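PDB 3WLA: oxidized polyvinyl alcohol hydrolase from Sphingopyxis, which hydrolyses beta-diketones such as 4,6-nonanedione and cleaves oxidized polyvinyl alcohol in the second step of polyvinyl alcohol degradation. Local coordinates for residues T24-D29 and L138-R143. Residues are numbered along the deposited sequence; the frame is centred on the assembly and turned at random.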
loop_
_atom_site.group_PDB
_atom_site.type_symbol
_atom_site.label_atom_id
_atom_site.label_comp_id
_atom_site.label_asym_id
_atom_site.label_seq_id
_atom_site.Cartn_x
_atom_site.Cartn_y
_atom_site.Cartn_z
ATOM N N THR A 24 -9.401 -17.848 -7.985
ATOM C CA THR A 24 -8.187 -18.164 -8.745
ATOM C C THR A 24 -8.441 -18.007 -10.240
ATOM O O THR A 24 -9.584 -17.877 -10.689
ATOM C CB THR A 24 -7.672 -19.599 -8.445
ATOM O OG1 THR A 24 -8.734 -20.559 -8.683
ATOM C CG2 THR A 24 -7.204 -19.687 -6.967
ATOM N N ASP A 25 -7.374 -17.928 -11.016
ATOM C CA ASP A 25 -7.498 -17.771 -12.464
ATOM C C ASP A 25 -8.152 -16.518 -13.014
ATOM O O ASP A 25 -8.816 -16.535 -14.059
ATOM C CB ASP A 25 -8.174 -19.011 -13.077
ATOM C CG ASP A 25 -7.305 -20.252 -12.956
ATOM O OD1 ASP A 25 -6.061 -20.096 -12.930
ATOM O OD2 ASP A 25 -7.854 -21.379 -12.891
ATOM N N PHE A 26 -7.974 -15.419 -12.317
ATOM C CA PHE A 26 -8.486 -14.144 -12.782
ATOM C C PHE A 26 -7.493 -13.708 -13.848
ATOM O O PHE A 26 -6.295 -13.601 -13.579
ATOM C CB PHE A 26 -8.468 -13.138 -11.655
ATOM C CG PHE A 26 -8.975 -11.807 -12.050
ATOM C CD1 PHE A 26 -10.344 -11.524 -11.963
ATOM C CD2 PHE A 26 -8.102 -10.824 -12.495
ATOM C CE1 PHE A 26 -10.833 -10.271 -12.302
ATOM C CE2 PHE A 26 -8.571 -9.559 -12.847
ATOM C CZ PHE A 26 -9.953 -9.279 -12.748
ATOM N N PRO A 27 -7.955 -13.459 -15.085
ATOM C CA PRO A 27 -7.011 -13.053 -16.118
ATOM C C PRO A 27 -6.611 -11.605 -16.065
ATOM O O PRO A 27 -7.463 -10.714 -16.049
ATOM C CB PRO A 27 -7.748 -13.405 -17.416
ATOM C CG PRO A 27 -9.186 -13.256 -17.059
ATOM C CD PRO A 27 -9.242 -13.897 -15.686
ATOM N N SER A 28 -5.304 -11.354 -16.071
ATOM C CA SER A 28 -4.868 -9.969 -16.000
ATOM C C SER A 28 -3.480 -9.817 -16.609
ATOM O O SER A 28 -2.515 -10.382 -16.118
ATOM C CB SER A 28 -4.913 -9.487 -14.522
ATOM O OG SER A 28 -4.760 -8.074 -14.429
ATOM N N ASP A 29 -3.403 -9.046 -17.690
ATOM C CA ASP A 29 -2.151 -8.833 -18.414
ATOM C C ASP A 29 -1.553 -10.184 -18.796
ATOM O O ASP A 29 -0.339 -10.341 -18.837
ATOM C CB ASP A 29 -1.140 -8.012 -17.586
ATOM C CG ASP A 29 -1.358 -6.537 -17.747
ATOM O OD1 ASP A 29 -1.256 -6.068 -18.892
ATOM O OD2 ASP A 29 -1.646 -5.832 -16.768
ATOM N N LEU A 138 -4.764 -4.935 -9.322
ATOM C CA LEU A 138 -5.496 -4.453 -8.174
ATOM C C LEU A 138 -6.746 -3.692 -8.626
ATOM O O LEU A 138 -7.821 -3.922 -8.090
ATOM C CB LEU A 138 -4.594 -3.550 -7.281
ATOM C CG LEU A 138 -3.383 -4.343 -6.744
ATOM C CD1 LEU A 138 -2.406 -3.371 -6.199
ATOM C CD2 LEU A 138 -3.773 -5.472 -5.746
ATOM N N GLU A 139 -6.633 -2.804 -9.613
ATOM C CA GLU A 139 -7.844 -2.074 -10.023
ATOM C C GLU A 139 -8.921 -2.986 -10.656
ATOM O O GLU A 139 -10.108 -2.871 -10.341
ATOM C CB GLU A 139 -7.496 -0.963 -11.008
ATOM C CG GLU A 139 -8.731 -0.192 -11.502
ATOM C CD GLU A 139 -8.397 0.842 -12.536
ATOM O OE1 GLU A 139 -7.257 1.385 -12.537
ATOM O OE2 GLU A 139 -9.295 1.128 -13.355
ATOM N N ALA A 140 -8.483 -3.866 -11.561
ATOM C CA ALA A 140 -9.352 -4.786 -12.279
ATOM C C ALA A 140 -10.061 -5.706 -11.308
ATOM O O ALA A 140 -11.274 -6.009 -11.461
ATOM C CB ALA A 140 -8.523 -5.591 -13.255
ATOM N N MET A 141 -9.304 -6.168 -10.305
ATOM C CA MET A 141 -9.854 -7.014 -9.262
ATOM C C MET A 141 -11.063 -6.337 -8.565
ATOM O O MET A 141 -12.144 -6.926 -8.449
ATOM C CB MET A 141 -8.777 -7.294 -8.220
ATOM C CG MET A 141 -9.230 -8.091 -7.030
ATOM S SD MET A 141 -7.860 -8.230 -5.761
ATOM C CE MET A 141 -7.907 -6.554 -5.044
ATOM N N VAL A 142 -10.853 -5.110 -8.077
ATOM C CA VAL A 142 -11.902 -4.402 -7.371
ATOM C C VAL A 142 -13.036 -4.142 -8.343
ATOM O O VAL A 142 -14.184 -4.421 -8.003
ATOM C CB VAL A 142 -11.402 -3.084 -6.764
ATOM C CG1 VAL A 142 -12.579 -2.324 -6.149
ATOM C CG2 VAL A 142 -10.348 -3.391 -5.653
ATOM N N ARG A 143 -12.737 -3.625 -9.536
ATOM C CA ARG A 143 -13.819 -3.397 -10.513
ATOM C C ARG A 143 -14.656 -4.665 -10.752
ATOM O O ARG A 143 -15.873 -4.579 -10.928
ATOM C CB ARG A 143 -13.259 -2.892 -11.838
ATOM C CG ARG A 143 -13.009 -1.412 -11.876
ATOM C CD ARG A 143 -12.560 -1.020 -13.265
ATOM N NE ARG A 143 -11.983 0.324 -13.245
ATOM C CZ ARG A 143 -12.676 1.447 -13.080
ATOM N NH1 ARG A 143 -13.995 1.413 -12.929
ATOM N NH2 ARG A 143 -12.035 2.604 -13.041
#
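Phe26 reaches from the edge strand to helix 133-145 and meets it with the far end of its ring. CZ and CE2 of Phe26 both lie 4.0 Å from CB of Ala140. Phe26 CZ also comes within 3.8 Å of Ala140 O, the ring lying oblique to the helix backbone there. A chi1 of 180° sets CG opposite the backbone N, which carries the phenyl out from the strand toward the helix. The CA atoms of Phe26 and Met141 are 8.1 Å apart, a gap that a large apolar ring can bridge. The short methyl of Ala140 lets the ring approach the carbonyl as well as CB. Strand 21-28 is the outermost strand on its side of the central sheet of this alpha/beta-hydrolase, and helix 133-145 packs on that sheet. A G1 beta bulge, with Asp25 and Phe26 both facing Arg33, puts an extra residue into the pairing with strand 31-38; Asp25, at its first position, has the left-handed backbone conformation (phi 63°). Phe16 stacks edge-to-face with the Phe26 ring, and Pro13 also touches it. Met141 sends its flexible thioether away from Phe26 to Phe35, Val51 and Ile83, an apolar chain fitted to the buried side of the helix. Clear of 24-29, the oppositely charged Glu139 and Arg143, four residues apart, pair side-on: Glu139 OE2 lies in the guanidinium plane, 2.8 Å from Arg143 NE and 3.1 Å from NH2. Arg143 NH1 pairs with Glu9.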